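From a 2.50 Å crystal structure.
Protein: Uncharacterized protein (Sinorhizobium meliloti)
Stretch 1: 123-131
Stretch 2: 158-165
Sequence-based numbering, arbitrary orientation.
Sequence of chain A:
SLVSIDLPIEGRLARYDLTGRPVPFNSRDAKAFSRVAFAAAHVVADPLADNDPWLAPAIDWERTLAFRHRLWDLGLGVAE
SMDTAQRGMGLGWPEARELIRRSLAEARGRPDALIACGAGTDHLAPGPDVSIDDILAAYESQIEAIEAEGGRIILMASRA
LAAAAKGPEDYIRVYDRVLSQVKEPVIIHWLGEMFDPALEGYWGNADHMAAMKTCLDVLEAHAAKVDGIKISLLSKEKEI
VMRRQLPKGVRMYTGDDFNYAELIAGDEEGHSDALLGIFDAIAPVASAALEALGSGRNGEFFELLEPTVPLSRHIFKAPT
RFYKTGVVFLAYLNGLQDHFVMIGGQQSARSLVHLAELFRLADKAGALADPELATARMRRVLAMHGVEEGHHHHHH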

# COMPACT_ATOMS: atom_id res chain seq x y z
N HIS A 123 0.22 -3.68 18.59
CA HIS A 123 0.81 -3.35 19.90
C HIS A 123 0.91 -4.55 20.82
O HIS A 123 1.32 -4.42 21.97
N LEU A 124 0.53 -5.72 20.32
CA LEU A 124 0.49 -6.94 21.11
C LEU A 124 1.41 -8.01 20.54
O LEU A 124 1.22 -8.47 19.41
N ALA A 125 2.41 -8.40 21.34
CA ALA A 125 3.40 -9.40 20.95
C ALA A 125 2.77 -10.78 20.87
O ALA A 125 2.08 -11.19 21.82
N PRO A 126 2.95 -11.49 19.74
CA PRO A 126 2.55 -12.91 19.66
C PRO A 126 3.17 -13.68 20.82
O PRO A 126 4.36 -13.53 21.08
N GLY A 127 2.36 -14.45 21.53
CA GLY A 127 2.81 -15.08 22.76
C GLY A 127 2.21 -16.44 23.02
O GLY A 127 1.08 -16.72 22.60
N PRO A 128 2.95 -17.30 23.74
CA PRO A 128 2.56 -18.69 24.00
C PRO A 128 1.38 -18.80 24.95
O PRO A 128 0.92 -19.91 25.22
N ASP A 129 0.92 -17.66 25.46
CA ASP A 129 -0.23 -17.61 26.37
C ASP A 129 -1.04 -16.31 26.22
O ASP A 129 -1.73 -15.88 27.15
N VAL A 130 -0.93 -15.71 25.04
CA VAL A 130 -1.80 -14.62 24.61
C VAL A 130 -3.15 -15.24 24.27
O VAL A 130 -3.23 -16.17 23.47
N SER A 131 -4.22 -14.73 24.88
CA SER A 131 -5.56 -15.32 24.73
C SER A 131 -6.40 -14.60 23.68
O SER A 131 -6.06 -13.49 23.26
N SER A 158 -3.94 -9.88 12.11
CA SER A 158 -3.35 -9.81 13.44
C SER A 158 -2.28 -10.90 13.66
O SER A 158 -2.54 -12.11 13.52
N ARG A 159 -1.07 -10.44 14.00
CA ARG A 159 0.11 -11.28 14.27
C ARG A 159 -0.22 -12.25 15.43
O ARG A 159 0.02 -13.45 15.33
N ALA A 160 -0.80 -11.74 16.52
CA ALA A 160 -1.06 -12.54 17.74
C ALA A 160 -2.11 -13.63 17.52
O ALA A 160 -2.04 -14.71 18.11
N LEU A 161 -3.09 -13.32 16.66
CA LEU A 161 -4.15 -14.25 16.30
C LEU A 161 -3.62 -15.39 15.40
O LEU A 161 -3.95 -16.56 15.64
N ALA A 162 -2.77 -15.06 14.42
CA ALA A 162 -2.13 -16.08 13.57
C ALA A 162 -1.32 -17.13 14.37
O ALA A 162 -1.16 -18.26 13.92
N ALA A 163 -0.83 -16.73 15.54
CA ALA A 163 -0.07 -17.59 16.45
C ALA A 163 -0.93 -18.24 17.54
O ALA A 163 -0.56 -19.27 18.08
N ALA A 164 -2.07 -17.64 17.87
CA ALA A 164 -2.92 -18.21 18.92
C ALA A 164 -4.03 -19.11 18.38
O ALA A 164 -4.45 -20.06 19.05
N ALA A 165 -4.51 -18.81 17.17
CA ALA A 165 -5.66 -19.51 16.58
C ALA A 165 -5.44 -21.02 16.46
O ALA A 165 -4.45 -21.46 15.89

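Residues 123-131 form an irregular loop that lies against a short helix spanning much of 158-165. The contact is small and apolar, burying 285 Å² in all. No hydrogen bond crosses between the two stretches, so the fit rests on van der Waals packing.

The helix presents mostly alanines to the loop, and the loop backbone comes close to it at A160. P126 and A160 are the tightest backbone pair, with P126 CA and A160 CA 4.1 Å apart. A160 is buried, and its CB points sideways relative to the loop. It still meets two side chains. L124 CD2 lies 4.1 Å from A160 CB, and V130 CG1 lies 4.1 Å from the same A160 CB.

L124 is in the t, p rotamer (chi1 179°, chi2 60°). Its CA-to-CB bond runs sideways, and CD2 makes the closest approach to A160, with CG hardly farther from A160 CB. V130 points toward the helix with chi1 at 153°, in the t well though well short of 180°. This turn sets CG1 over A160. Its backbone also takes part: V130 O is 3.8 Å from A164 CB, a plain contact with a methyl group that points toward the loop.

P126 points sideways and has a C-gamma exo pucker. Its ring reaches R159 and A163. P126 CG is 3.9 Å from R159 CB, and P126 CB is 4.2 Å from A163 CB. A163 points toward the loop and adds its methyl at an exposed part of the contact.

R159 starts toward the loop, but its end leads away. Chi1 is -123° and chi3 is 128°, both between wells; chi2 is p at 64°. P126 CG meets the aliphatic start of R159, closest at CB, while NE and NH1 are hydrogen-bonded elsewhere in the structure.

S158 does not touch the loop. Its chi1 of 155° (t) places OG to cap the helix: L161 N donates to S158 OG at 3.2 Å. L161, t, p at -179° and 65°, points away from the loop and makes no contact with it.

In the loop, V130 N makes a weak hydrogen bond to G127 O at 3.3 Å. G127 has no side chain; a CB there would be crowded by V130 CG2 at 3.0 Å. P128 and D129 point away and stay clear of the helix. D129 has chi1 p at 42°. S131 also points away, with chi1 p at 67°, and its OG caps a following helix just past the stretch.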

# COMPACT_ATOMS: atom_id res chain seq x y z
CB HIS A 123 0.05 -2.21 20.57
CG HIS A 123 -1.36 -2.56 20.94
ND1 HIS A 123 -2.36 -2.57 20.05
CD2 HIS A 123 -1.92 -2.93 22.16
CE1 HIS A 123 -3.50 -2.93 20.66
NE2 HIS A 123 -3.23 -3.15 21.95
CB LEU A 124 -0.94 -7.47 21.20
CG LEU A 124 -1.21 -8.76 21.96
CD1 LEU A 124 -0.78 -8.63 23.42
CD2 LEU A 124 -2.68 -9.14 21.86
CB ALA A 125 4.56 -9.40 21.96
CB PRO A 126 3.15 -13.37 18.33
CG PRO A 126 3.21 -12.13 17.49
CD PRO A 126 3.41 -10.97 18.43
CB PRO A 128 3.81 -19.31 24.64
CG PRO A 128 4.91 -18.31 24.44
CD PRO A 128 4.22 -16.98 24.41
CB ASP A 129 0.19 -17.85 27.83
CG ASP A 129 1.47 -17.12 28.21
OD1 ASP A 129 1.77 -16.07 27.59
OD2 ASP A 129 2.18 -17.60 29.12
CB VAL A 130 -1.19 -13.89 23.39
CG1 VAL A 130 -2.27 -13.25 22.53
CG2 VAL A 130 -0.19 -12.84 23.84
CB SER A 131 -6.30 -15.35 26.09
OG SER A 131 -6.60 -14.03 26.55
CB SER A 158 -4.46 -9.87 14.49
OG SER A 158 -4.03 -10.37 15.75
CB ARG A 159 1.29 -10.36 14.66
CG ARG A 159 2.60 -10.43 13.86
CD ARG A 159 2.42 -10.00 12.41
NE ARG A 159 3.28 -8.95 11.81
CZ ARG A 159 4.30 -8.26 12.34
NH1 ARG A 159 4.90 -7.35 11.58
NH2 ARG A 159 4.73 -8.46 13.59
CB ALA A 160 -1.48 -11.64 18.89
CB LEU A 161 -5.33 -13.52 15.65
CG LEU A 161 -6.56 -14.33 15.23
CD1 LEU A 161 -7.30 -14.98 16.40
CD2 LEU A 161 -7.50 -13.47 14.41
CB ALA A 162 -1.26 -15.44 12.49
CB ALA A 163 1.06 -16.81 17.09
CB ALA A 164 -3.49 -17.11 19.80
CB ALA A 165 -6.00 -18.92 15.22